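HTH-type transcriptional repressor PhnF (Mycobacterium smegmatis, PDB 3F8M) represses transcription of the phnDCE phosphate-uptake operon when phosphate is available, acting as a DNA-binding regulator of the GntR family. Local coordinates at residues A[100-105]-A[131-136]; A[142-147]-A[195-200]; A[179-184]-A[211-216]. One frame throughout, in Å; residues are numbered along the deposited sequence. Where two conformers were deposited one is given.

Interaction 1. Residues A[100-105]-A[131-136]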
ATOM      1  N   ALA A 100      -7.947  12.911  14.608  1.00 32.81           N
ATOM      2  CA  ALA A 100      -7.863  13.195  13.180  1.00 29.53           C
ATOM      3  C   ALA A 100      -8.872  14.251  12.735  1.00 27.42           C
ATOM      4  O   ALA A 100      -9.939  14.383  13.330  1.00 25.91           O
ATOM      5  CB  ALA A 100      -8.081  11.924  12.400  1.00 30.44           C
ATOM      6  N   GLY A 101      -8.524  15.012  11.696  1.00 24.80           N
ATOM      7  CA  GLY A 101      -9.498  15.946  11.117  1.00 24.11           C
ATOM      8  C   GLY A 101      -9.349  16.122   9.626  1.00 22.67           C
ATOM      9  O   GLY A 101      -8.462  15.538   9.012  1.00 20.91           O
ATOM     10  N   ARG A 102     -10.214  16.961   9.069  1.00 22.01           N
ATOM     11  CA  ARG A 102     -10.166  17.313   7.649  1.00 21.53           C
ATOM     12  C   ARG A 102     -10.351  18.802   7.496  1.00 21.09           C
ATOM     13  O   ARG A 102     -11.177  19.421   8.209  1.00 21.27           O
ATOM     14  CB  ARG A 102     -11.279  16.621   6.872  1.00 21.39           C
ATOM     15  CG  ARG A 102     -11.324  15.100   7.020  1.00 24.85           C
ATOM     16  CD  ARG A 102     -12.562  14.539   6.333  1.00 30.27           C
ATOM     17  NE  ARG A 102     -12.804  13.092   6.538  1.00 26.79           N
ATOM     18  CZ  ARG A 102     -13.497  12.588   7.551  1.00 26.58           C
ATOM     19  NH1 ARG A 102     -14.024  13.403   8.476  1.00 23.41           N
ATOM     20  NH2 ARG A 102     -13.686  11.271   7.622  1.00 24.52           N
ATOM     21  N   ILE A 103      -9.630  19.372   6.547  1.00 20.08           N
ATOM     22  CA  ILE A 103      -9.731  20.803   6.246  1.00 20.83           C
ATOM     23  C   ILE A 103     -10.056  20.996   4.767  1.00 20.51           C
ATOM     24  O   ILE A 103      -9.428  20.390   3.901  1.00 20.37           O
ATOM     25  CB  ILE A 103      -8.397  21.514   6.556  1.00 19.99           C
ATOM     26  CG1 ILE A 103      -8.163  21.489   8.082  1.00 22.81           C
ATOM     27  CG2 ILE A 103      -8.413  22.966   6.027  1.00 23.06           C
ATOM     28  CD1 ILE A 103      -6.686  21.727   8.468  1.00 28.97           C
ATOM     29  N   LEU A 104     -11.050  21.838   4.485  1.00 20.22           N
ATOM     30  CA  LEU A 104     -11.425  22.121   3.110  1.00 20.51           C
ATOM     31  C   LEU A 104     -10.261  22.851   2.458  1.00 21.45           C
ATOM     32  O   LEU A 104      -9.803  23.886   2.965  1.00 23.02           O
ATOM     33  CB  LEU A 104     -12.674  23.043   3.089  1.00 21.29           C
ATOM     34  CG  LEU A 104     -13.066  23.548   1.676  1.00 22.57           C
ATOM     35  CD1 LEU A 104     -13.414  22.351   0.746  1.00 21.30           C
ATOM     36  CD2 LEU A 104     -14.235  24.585   1.770  1.00 25.27           C
ATOM     37  N   VAL A 105      -9.783  22.344   1.335  1.00 19.17           N
ATOM     38  CA  VAL A 105      -8.905  23.110   0.467  1.00 19.03           C
ATOM     39  C   VAL A 105      -9.763  23.931  -0.519  1.00 19.67           C
ATOM     40  O   VAL A 105      -9.731  25.187  -0.528  1.00 20.09           O
ATOM     41  CB  VAL A 105      -7.951  22.163  -0.282  1.00 19.10           C
ATOM     42  CG1 VAL A 105      -7.097  22.887  -1.315  1.00 18.94           C
ATOM     43  CG2 VAL A 105      -7.077  21.437   0.696  1.00 17.73           C
ATOM     44  N   LEU A 131     -13.945  17.909  -4.789  1.00 17.03           N
ATOM     45  CA  LEU A 131     -13.717  18.308  -3.442  1.00 15.86           C
ATOM     46  C   LEU A 131     -12.246  17.988  -3.140  1.00 16.14           C
ATOM     47  O   LEU A 131     -11.794  16.838  -3.314  1.00 13.98           O
ATOM     48  CB  LEU A 131     -14.580  17.489  -2.486  1.00 16.10           C
ATOM     49  CG  LEU A 131     -14.280  17.703  -0.985  1.00 16.00           C
ATOM     50  CD1 LEU A 131     -14.439  19.189  -0.529  1.00 15.98           C
ATOM     51  CD2 LEU A 131     -15.153  16.763  -0.157  1.00 19.51           C
ATOM     52  N   GLU A 132     -11.515  18.997  -2.675  1.00 14.69           N
ATOM     53  CA  GLU A 132     -10.122  18.774  -2.211  1.00 16.46           C
ATOM     54  C   GLU A 132     -10.017  19.149  -0.769  1.00 15.10           C
ATOM     55  O   GLU A 132     -10.519  20.191  -0.344  1.00 14.57           O
ATOM     56  CB  GLU A 132      -9.130  19.628  -2.952  1.00 17.86           C
ATOM     57  CG  GLU A 132      -8.690  19.111  -4.249  1.00 24.95           C
ATOM     58  CD  GLU A 132      -7.203  19.443  -4.548  1.00 30.17           C
ATOM     59  OE1 GLU A 132      -6.797  20.630  -4.433  1.00 30.47           O
ATOM     60  OE2 GLU A 132      -6.492  18.513  -4.968  1.00 29.72           O
ATOM     61  N   ARG A 133      -9.414  18.255   0.014  1.00 14.45           N
ATOM     62  CA  ARG A 133      -9.305  18.446   1.445  1.00 14.19           C
ATOM     63  C   ARG A 133      -7.928  17.913   1.865  1.00 14.22           C
ATOM     64  O   ARG A 133      -7.372  17.002   1.222  1.00 14.35           O
ATOM     65  CB  ARG A 133     -10.367  17.642   2.176  1.00 15.32           C
ATOM     66  CG  ARG A 133     -11.815  18.169   1.937  1.00 14.27           C
ATOM     67  CD  ARG A 133     -12.844  17.515   2.824  1.00 17.82           C
ATOM     68  NE  ARG A 133     -12.984  16.073   2.719  1.00 19.04           N
ATOM     69  CZ  ARG A 133     -13.907  15.391   3.403  1.00 18.91           C
ATOM     70  NH1 ARG A 133     -13.981  14.074   3.292  1.00 22.02           N
ATOM     71  NH2 ARG A 133     -14.736  16.028   4.205  1.00 22.39           N
ATOM     72  N   VAL A 134      -7.432  18.473   2.965  1.00 15.00           N
ATOM     73  CA  VAL A 134      -6.249  17.967   3.664  0.50 15.46           C
ATOM     74  C   VAL A 134      -6.695  17.208   4.923  1.00 15.90           C
ATOM     75  O   VAL A 134      -7.550  17.688   5.675  1.00 16.44           O
ATOM     76  CB  VAL A 134      -5.293  19.138   4.037  0.50 15.18           C
ATOM     77  CG1 VAL A 134      -4.081  18.655   4.836  0.50 15.46           C
ATOM     78  CG2 VAL A 134      -4.835  19.903   2.798  0.50 16.67           C
ATOM     79  N   LEU A 135      -6.107  16.050   5.147  1.00 16.01           N
ATOM     80  CA  LEU A 135      -6.357  15.233   6.324  1.00 17.57           C
ATOM     81  C   LEU A 135      -5.243  15.544   7.338  1.00 18.51           C
ATOM     82  O   LEU A 135      -4.084  15.738   6.944  1.00 18.13           O
ATOM     83  CB  LEU A 135      -6.287  13.765   5.907  1.00 17.67           C
ATOM     84  CG  LEU A 135      -7.292  13.268   4.834  1.00 20.67           C
ATOM     85  CD1 LEU A 135      -7.270  11.739   4.591  1.00 24.28           C
ATOM     86  CD2 LEU A 135      -8.745  13.738   5.089  1.00 25.44           C
ATOM     87  N   THR A 136      -5.599  15.568   8.621  1.00 19.18           N
ATOM     88  CA  THR A 136      -4.652  15.984   9.680  1.00 20.67           C
ATOM     89  C   THR A 136      -4.769  15.013  10.836  1.00 21.11           C
ATOM     90  O   THR A 136      -5.788  14.339  11.004  1.00 21.47           O
ATOM     91  CB  THR A 136      -5.005  17.363  10.260  1.00 21.20           C
ATOM     92  OG1 THR A 136      -6.331  17.300  10.856  1.00 23.81           O
ATOM     93  CG2 THR A 136      -5.016  18.386   9.172  1.00 19.97           C
TER
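The CD methylene of Arg102 overlaps the guanidinium of Arg133: it sits over one face of that flat group, towards the rim, 3.3 Å from Arg133 CZ. On the opposite face of the Arg133 group lies Leu131 CD2, 3.6 Å above its plane, so the cation is sandwiched between hydrocarbon of its own strand and of the adjoining one. The two guanidinium planes are tilted by only 17°, and Arg102 NE comes within 3.6 Å of Arg133 NH1. The Arg102 chain is extended from CG to NE, with CG anti to the carbonyl carbon (chi1 -55°), and it runs alongside Leu135, whose CD2 is 3.5 Å from Arg102 CG. Further along this face Leu104 CD1 meets Leu131 CD1 at 3.6 Å.

These side chains hang from an antiparallel pair, 100-105 against 131-136, in the UTRA domain. Backbone bonds join Gly101 with Thr136 and Ile103 with Val134 in both directions, while Val105 N reaches Glu132 O. An angle of 144° between the strand directions shows the ladder to be markedly twisted. On its other face Ile103 crosses Thr136 at about a right angle, CD1 to CG2 3.8 Å. Strand 100-111 is the outermost of the sheet on this side within the chain.

The closeness of the two cations is probably tolerated because both have outside partners. Arg133 forms a salt bridge through NE to Glu145 and gives NH2 to the carbonyls of His163 and Ala165, whereas Arg102 NH1 bonds to Glu164 O. The contact itself supplies hydrocarbon for both faces of the Arg133 guanidinium, and the carboxylate of Glu145 probably offsets part of the charge on Arg133.

Interaction 2. Residues A[142-147]-A[195-200]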
ATOM      1  N   VAL A 142      -1.389  15.052   7.067  1.00 19.07           N
ATOM      2  CA  VAL A 142      -1.241  13.636   6.727  1.00 18.91           C
ATOM      3  C   VAL A 142      -1.393  13.393   5.228  1.00 19.01           C
ATOM      4  O   VAL A 142      -0.609  12.642   4.625  1.00 19.87           O
ATOM      5  CB  VAL A 142      -2.228  12.765   7.511  1.00 18.86           C
ATOM      6  CG1 VAL A 142      -2.286  11.339   6.994  1.00 19.37           C
ATOM      7  CG2 VAL A 142      -1.855  12.809   9.003  1.00 22.30           C
ATOM      8  N   GLY A 143      -2.342  14.063   4.596  1.00 17.26           N
ATOM      9  CA  GLY A 143      -2.613  13.684   3.200  1.00 16.43           C
ATOM     10  C   GLY A 143      -3.551  14.651   2.511  1.00 15.84           C
ATOM     11  O   GLY A 143      -4.178  15.464   3.151  1.00 14.88           O
ATOM     12  N   LEU A 144      -3.553  14.570   1.188  1.00 15.87           N
ATOM     13  CA  LEU A 144      -4.392  15.432   0.340  1.00 16.04           C
ATOM     14  C   LEU A 144      -5.298  14.500  -0.464  1.00 14.85           C
ATOM     15  O   LEU A 144      -4.821  13.570  -1.181  1.00 15.08           O
ATOM     16  CB  LEU A 144      -3.475  16.265  -0.572  1.00 16.97           C
ATOM     17  CG  LEU A 144      -4.178  17.044  -1.701  1.00 18.17           C
ATOM     18  CD1 LEU A 144      -4.885  18.252  -1.093  1.00 19.43           C
ATOM     19  CD2 LEU A 144      -3.240  17.509  -2.793  1.00 17.82           C
ATOM     20  N   GLU A 145      -6.600  14.744  -0.323  1.00 14.09           N
ATOM     21  CA  GLU A 145      -7.659  13.905  -0.877  0.70 15.04           C
ATOM     22  C   GLU A 145      -8.400  14.731  -1.918  1.00 14.92           C
ATOM     23  O   GLU A 145      -8.906  15.797  -1.567  1.00 14.77           O
ATOM     24  CB  GLU A 145      -8.631  13.615   0.257  0.70 16.07           C
ATOM     25  CG  GLU A 145      -9.774  12.684  -0.087  0.70 19.00           C
ATOM     26  CD  GLU A 145     -10.818  12.667   0.983  0.70 21.44           C
ATOM     27  OE1 GLU A 145     -11.440  13.768   1.247  0.70 17.53           O
ATOM     28  OE2 GLU A 145     -11.001  11.545   1.556  0.70 23.66           O
ATOM     29  N   THR A 146      -8.433  14.246  -3.154  1.00 13.99           N
ATOM     30  CA  THR A 146      -9.078  14.981  -4.260  1.00 13.86           C
ATOM     31  C   THR A 146     -10.143  14.053  -4.790  1.00 12.79           C
ATOM     32  O   THR A 146      -9.819  12.990  -5.349  1.00 14.98           O
ATOM     33  CB  THR A 146      -8.025  15.301  -5.320  1.00 12.98           C
ATOM     34  OG1 THR A 146      -6.909  15.987  -4.697  1.00 15.89           O
ATOM     35  CG2 THR A 146      -8.648  16.171  -6.487  1.00 12.23           C
ATOM     36  N   THR A 147     -11.411  14.413  -4.581  1.00 13.72           N
ATOM     37  CA  THR A 147     -12.493  13.516  -4.946  1.00 13.55           C
ATOM     38  C   THR A 147     -13.228  14.182  -6.106  1.00 13.19           C
ATOM     39  O   THR A 147     -13.601  15.329  -5.982  1.00 14.68           O
ATOM     40  CB  THR A 147     -13.473  13.305  -3.800  1.00 14.37           C
ATOM     41  OG1 THR A 147     -12.773  12.727  -2.671  1.00 16.34           O
ATOM     42  CG2 THR A 147     -14.626  12.328  -4.201  1.00 15.31           C
ATOM     43  N   ALA A 195       3.721  19.532  -1.647  1.00 22.51           N
ATOM     44  CA  ALA A 195       4.719  19.654  -0.600  1.00 22.59           C
ATOM     45  C   ALA A 195       4.349  20.791   0.326  1.00 22.89           C
ATOM     46  O   ALA A 195       4.336  20.594   1.548  1.00 23.72           O
ATOM     47  CB  ALA A 195       6.096  19.856  -1.204  1.00 23.61           C
ATOM     48  N   ALA A 196       3.958  21.946  -0.226  1.00 22.02           N
ATOM     49  CA  ALA A 196       3.540  23.078   0.586  1.00 21.80           C
ATOM     50  C   ALA A 196       2.293  22.797   1.440  1.00 21.54           C
ATOM     51  O   ALA A 196       2.237  23.229   2.628  1.00 19.61           O
ATOM     52  CB  ALA A 196       3.342  24.326  -0.283  1.00 22.07           C
ATOM     53  N   LEU A 197       1.334  22.052   0.862  1.00 18.64           N
ATOM     54  CA  LEU A 197       0.082  21.700   1.586  1.00 18.65           C
ATOM     55  C   LEU A 197       0.355  20.723   2.712  1.00 18.34           C
ATOM     56  O   LEU A 197      -0.337  20.720   3.725  1.00 18.00           O
ATOM     57  CB  LEU A 197      -0.927  21.045   0.626  1.00 18.63           C
ATOM     58  CG  LEU A 197      -1.527  22.079  -0.331  1.00 18.34           C
ATOM     59  CD1 LEU A 197      -2.263  21.333  -1.501  1.00 15.60           C
ATOM     60  CD2 LEU A 197      -2.440  23.012   0.429  1.00 17.02           C
ATOM     61  N   LEU A 198       1.409  19.930   2.570  1.00 19.14           N
ATOM     62  CA  LEU A 198       1.556  18.786   3.469  1.00 20.47           C
ATOM     63  C   LEU A 198       2.814  18.848   4.353  1.00 20.66           C
ATOM     64  O   LEU A 198       3.163  17.842   4.961  1.00 21.10           O
ATOM     65  CB  LEU A 198       1.530  17.485   2.677  1.00 19.34           C
ATOM     66  CG  LEU A 198       0.246  17.141   1.906  1.00 18.99           C
ATOM     67  CD1 LEU A 198       0.477  15.810   1.286  1.00 18.48           C
ATOM     68  CD2 LEU A 198      -0.995  17.103   2.861  1.00 16.58           C
ATOM     69  N   GLY A 199       3.463  20.003   4.382  1.00 22.49           N
ATOM     70  CA  GLY A 199       4.675  20.251   5.224  1.00 24.42           C
ATOM     71  C   GLY A 199       5.853  19.407   4.837  1.00 26.06           C
ATOM     72  O   GLY A 199       6.684  19.041   5.689  1.00 26.12           O
ATOM     73  N   ALA A 200       5.947  19.094   3.549  1.00 26.17           N
ATOM     74  CA  ALA A 200       6.876  18.094   3.050  1.00 27.98           C
ATOM     75  C   ALA A 200       7.904  18.733   2.122  1.00 27.93           C
ATOM     76  O   ALA A 200       7.899  19.939   1.913  1.00 28.79           O
ATOM     77  CB  ALA A 200       6.094  16.927   2.332  1.00 27.18           C
TER
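The flat peptide group that links Gly143 to Leu144 bears Leu198 CD2 on one face, the methyl standing almost directly above the carbonyl carbon, 3.6 Å from Gly143 C. Leu144 N lies further from that methyl, at 4.0 Å. At the edges, backbone hydrogen bonds tie Gly143 to Leu135 of one adjoining strand and Leu144 to Leu227 of the other, so that strand 140-150 is an inner member of the antiparallel sheet of the UTRA domain, with helix 192-198 laid against it.

The helix is a worked example of how a short helical end packs on a sheet: the contact between 142-147 and 195-200 is apolar, while Arg229 of strand 220-229 adds a polar tie through NH1 to Leu198 O. Two consecutive leucines do the touching. In Leu198, chi1 (-63°) sets CG anti to the carbonyl carbon; from there the CD2 branch lies on the backbone and also reaches Leu144 CB at 4.3 Å. Leu197 meets the tip of Leu144 instead: its CD1 is 4.1 Å from Leu144 CD1, and the two side chains cross at a slant. Leu198 also packs on Val134 of the preceding strand.

A classic beta bulge marks the strand here, Val142 and Gly143 both facing Leu135. The helix closes in a Schellman motif, with Gly199 at positive phi (64°). Within the last turn a second flat group is used on both faces: Leu198 N and Ala200 N approach Ala195 O from opposite sides of its plane, at 3.2 Å and 3.0 Å from that oxygen.

Interaction 3. Residues A[179-184]-A[211-216]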
ATOM      1  N   THR A 179     -20.687  -0.317  -2.540  1.00 29.47           N
ATOM      2  CA  THR A 179     -20.835  -1.749  -2.794  1.00 31.60           C
ATOM      3  C   THR A 179     -19.516  -2.361  -3.292  1.00 31.63           C
ATOM      4  O   THR A 179     -19.122  -3.438  -2.853  1.00 32.19           O
ATOM      5  CB  THR A 179     -22.009  -1.994  -3.763  1.00 31.57           C
ATOM      6  OG1 THR A 179     -23.176  -1.321  -3.255  1.00 33.71           O
ATOM      7  CG2 THR A 179     -22.312  -3.502  -3.946  1.00 32.79           C
ATOM      8  N   ARG A 180     -18.802  -1.638  -4.148  1.00 31.53           N
ATOM      9  CA  ARG A 180     -17.508  -2.116  -4.661  1.00 32.21           C
ATOM     10  C   ARG A 180     -16.516  -0.944  -4.762  1.00 32.57           C
ATOM     11  O   ARG A 180     -16.888   0.123  -5.291  1.00 32.18           O
ATOM     12  CB  ARG A 180     -17.725  -2.776  -6.034  1.00 32.26           C
ATOM     13  CG  ARG A 180     -16.505  -3.400  -6.694  1.00 33.54           C
ATOM     14  CD  ARG A 180     -16.979  -4.274  -7.858  1.00 32.80           C
ATOM     15  NE  ARG A 180     -17.614  -3.496  -8.914  1.00 32.61           N
ATOM     16  CZ  ARG A 180     -16.940  -2.963  -9.912  1.00 31.84           C
ATOM     17  NH1 ARG A 180     -15.637  -3.147  -9.955  1.00 35.20           N
ATOM     18  NH2 ARG A 180     -17.557  -2.273 -10.865  1.00 33.14           N
ATOM     19  N   THR A 181     -15.300  -1.141  -4.228  1.00 31.90           N
ATOM     20  CA  THR A 181     -14.158  -0.240  -4.476  1.00 32.53           C
ATOM     21  C   THR A 181     -13.044  -0.933  -5.259  1.00 32.02           C
ATOM     22  O   THR A 181     -12.894  -2.174  -5.181  1.00 31.47           O
ATOM     23  CB  THR A 181     -13.546   0.349  -3.195  1.00 32.86           C
ATOM     24  OG1 THR A 181     -13.219  -0.693  -2.272  1.00 34.91           O
ATOM     25  CG2 THR A 181     -14.515   1.338  -2.539  1.00 33.76           C
ATOM     26  N   VAL A 182     -12.303  -0.140  -6.032  1.00 30.47           N
ATOM     27  CA  VAL A 182     -11.136  -0.598  -6.815  1.00 30.79           C
ATOM     28  C   VAL A 182     -10.009   0.402  -6.580  1.00 30.16           C
ATOM     29  O   VAL A 182     -10.110   1.586  -7.010  1.00 30.50           O
ATOM     30  CB  VAL A 182     -11.442  -0.704  -8.345  1.00 29.96           C
ATOM     31  CG1 VAL A 182     -10.255  -1.252  -9.112  1.00 31.98           C
ATOM     32  CG2 VAL A 182     -12.649  -1.603  -8.617  1.00 33.12           C
ATOM     33  N   ASP A 183      -8.977  -0.043  -5.867  1.00 29.56           N
ATOM     34  CA  ASP A 183      -7.859   0.805  -5.483  1.00 29.79           C
ATOM     35  C   ASP A 183      -6.625   0.446  -6.310  1.00 29.15           C
ATOM     36  O   ASP A 183      -6.418  -0.741  -6.648  1.00 29.19           O
ATOM     37  CB  ASP A 183      -7.477   0.587  -4.038  1.00 30.26           C
ATOM     38  CG  ASP A 183      -8.313   1.383  -3.055  1.00 34.22           C
ATOM     39  OD1 ASP A 183      -8.628   2.565  -3.311  1.00 32.15           O
ATOM     40  OD2 ASP A 183      -8.589   0.825  -1.966  1.00 36.38           O
ATOM     41  N   THR A 184      -5.821   1.463  -6.616  1.00 27.47           N
ATOM     42  CA  THR A 184      -4.424   1.251  -6.978  1.00 26.90           C
ATOM     43  C   THR A 184      -3.587   1.976  -5.938  1.00 27.06           C
ATOM     44  O   THR A 184      -3.936   3.078  -5.469  1.00 26.64           O
ATOM     45  CB  THR A 184      -4.068   1.751  -8.386  1.00 26.53           C
ATOM     46  OG1 THR A 184      -4.242   3.164  -8.452  1.00 26.62           O
ATOM     47  CG2 THR A 184      -4.913   1.079  -9.455  1.00 28.02           C
ATOM     48  N   ARG A 211      -8.827   5.545  -6.345  1.00 19.21           N
ATOM     49  CA  ARG A 211     -10.002   4.715  -6.104  1.00 20.66           C
ATOM     50  C   ARG A 211     -11.154   5.085  -7.005  1.00 20.86           C
ATOM     51  O   ARG A 211     -11.365   6.256  -7.271  1.00 19.53           O
ATOM     52  CB  ARG A 211     -10.472   4.889  -4.672  1.00 20.69           C
ATOM     53  CG  ARG A 211     -11.914   4.416  -4.438  1.00 21.77           C
ATOM     54  CD  ARG A 211     -12.239   4.324  -2.964  1.00 26.03           C
ATOM     55  NE  ARG A 211     -11.367   3.388  -2.249  1.00 28.31           N
ATOM     56  CZ  ARG A 211     -11.578   3.018  -0.990  1.00 32.82           C
ATOM     57  NH1 ARG A 211     -12.621   3.501  -0.317  1.00 32.26           N
ATOM     58  NH2 ARG A 211     -10.765   2.162  -0.400  1.00 36.27           N
ATOM     59  N   VAL A 212     -11.890   4.087  -7.480  1.00 21.57           N
ATOM     60  CA  VAL A 212     -13.210   4.308  -8.044  1.00 22.43           C
ATOM     61  C   VAL A 212     -14.133   3.478  -7.160  1.00 22.68           C
ATOM     62  O   VAL A 212     -13.831   2.305  -6.860  1.00 24.19           O
ATOM     63  CB  VAL A 212     -13.357   3.862  -9.512  1.00 22.24           C
ATOM     64  CG1 VAL A 212     -14.721   4.280 -10.054  1.00 23.54           C
ATOM     65  CG2 VAL A 212     -12.219   4.463 -10.381  1.00 23.66           C
ATOM     66  N   SER A 213     -15.245   4.084  -6.756  1.00 21.91           N
ATOM     67  CA  SER A 213     -16.249   3.408  -5.950  1.00 22.21           C
ATOM     68  C   SER A 213     -17.509   3.273  -6.762  1.00 22.32           C
ATOM     69  O   SER A 213     -17.833   4.150  -7.578  1.00 22.99           O
ATOM     70  CB  SER A 213     -16.576   4.193  -4.669  1.00 22.36           C
ATOM     71  OG  SER A 213     -15.441   4.384  -3.884  1.00 21.29           O
ATOM     72  N   TYR A 214     -18.223   2.182  -6.493  1.00 23.35           N
ATOM     73  CA  TYR A 214     -19.416   1.795  -7.197  1.00 24.37           C
ATOM     74  C   TYR A 214     -20.535   1.450  -6.204  1.00 23.90           C
ATOM     75  O   TYR A 214     -20.294   0.874  -5.130  1.00 24.97           O
ATOM     76  CB  TYR A 214     -19.134   0.564  -8.076  1.00 25.29           C
ATOM     77  CG  TYR A 214     -18.051   0.789  -9.119  1.00 24.07           C
ATOM     78  CD1 TYR A 214     -18.372   1.303 -10.362  1.00 25.57           C
ATOM     79  CD2 TYR A 214     -16.725   0.490  -8.831  1.00 26.62           C
ATOM     80  CE1 TYR A 214     -17.373   1.525 -11.315  1.00 30.11           C
ATOM     81  CE2 TYR A 214     -15.725   0.699  -9.758  1.00 27.74           C
ATOM     82  CZ  TYR A 214     -16.057   1.204 -10.988  1.00 27.15           C
ATOM     83  OH  TYR A 214     -15.070   1.391 -11.891  1.00 31.47           O
ATOM     84  N   ASP A 215     -21.746   1.819  -6.588  1.00 25.90           N
ATOM     85  CA  ASP A 215     -22.921   1.702  -5.728  1.00 26.93           C
ATOM     86  C   ASP A 215     -23.653   0.376  -5.959  1.00 27.91           C
ATOM     87  O   ASP A 215     -23.153  -0.508  -6.668  1.00 28.00           O
ATOM     88  CB  ASP A 215     -23.871   2.914  -5.873  1.00 27.04           C
ATOM     89  CG  ASP A 215     -24.586   2.966  -7.215  1.00 27.80           C
ATOM     90  OD1 ASP A 215     -24.654   1.930  -7.914  1.00 31.78           O
ATOM     91  OD2 ASP A 215     -25.102   4.044  -7.581  1.00 28.49           O
ATOM     92  N   GLN A 216     -24.841   0.269  -5.374  1.00 28.53           N
ATOM     93  CA  GLN A 216     -25.638  -0.972  -5.414  1.00 30.05           C
ATOM     94  C   GLN A 216     -26.092  -1.350  -6.839  1.00 31.16           C
ATOM     95  O   GLN A 216     -26.404  -2.525  -7.101  1.00 32.30           O
ATOM     96  CB  GLN A 216     -26.823  -0.887  -4.436  1.00 30.08           C
ATOM     97  CG  GLN A 216     -27.845   0.216  -4.746  1.00 29.02           C
ATOM     98  CD  GLN A 216     -27.585   1.507  -3.957  1.00 31.86           C
ATOM     99  OE1 GLN A 216     -26.452   1.977  -3.874  1.00 28.86           O
ATOM    100  NE2 GLN A 216     -28.648   2.089  -3.389  1.00 31.32           N
TER
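From a CB lying 4.2 Å from Tyr214 CB, the side chain of Arg180 leaves with CG anti to the backbone N, then bends at chi3 (65°), which turns NE back to 4.1 Å from Tyr214 CD2. CZ comes 4.0 Å from the centroid of the Tyr214 ring, NH1 faces Tyr214 CE2 at 3.9 Å, and NH2 rides 3.4 Å above the centre of that ring. With guanidinium and ring only 11° from parallel, this is a stacked cation-pi pair; NH2 also forms a salt bridge to Asp218. Val182 CG2 meets the ring at its edge.

The face bearing Asp183 and Arg211 pairs charge with charge. Arg211 grips the carboxylate side-on, NE to Asp183 OD1 at 3.1 Å and NH2 to Asp183 OD2 at 3.0 Å, while Thr181 CG2 lies over one guanidinium face, towards its rim. Arg211 NH2 has a further partner in Gly85 O. At the ladder's end Tyr214 O accepts from both Thr179 N and Arg180 N, a classic beta bulge.

Strand 206-214 is flanked on its other side by strand 220-229, whereas strand 180-188 pairs antiparallel with a strand of the second subunit, which carries the sheet across the dimer interface.

How the interactions relate
All three contacts belong to one sheet of the UTRA domain. Interactions 1 and 3 are ladders involving its outermost strands within the chain, their centres about 21 Å apart, and both mix buried with partly exposed residues. Interaction 2 is the buried one, a helix laid on an inner strand. It touches interaction 1 directly: Glu132 OE2 lies 2.6 Å from Thr146 OG1, a probable hydrogen bond between neighbouring strands 127-137 and 140-150. Helix 192-198 lies in sequence between the two strands of interaction 3. Chemistry follows place: leucines packed on a leucine and on peptide backbone in the middle, arginine packed on arginine at one edge, and opposite charges plus an aromatic stack at the edge that meets the second subunit.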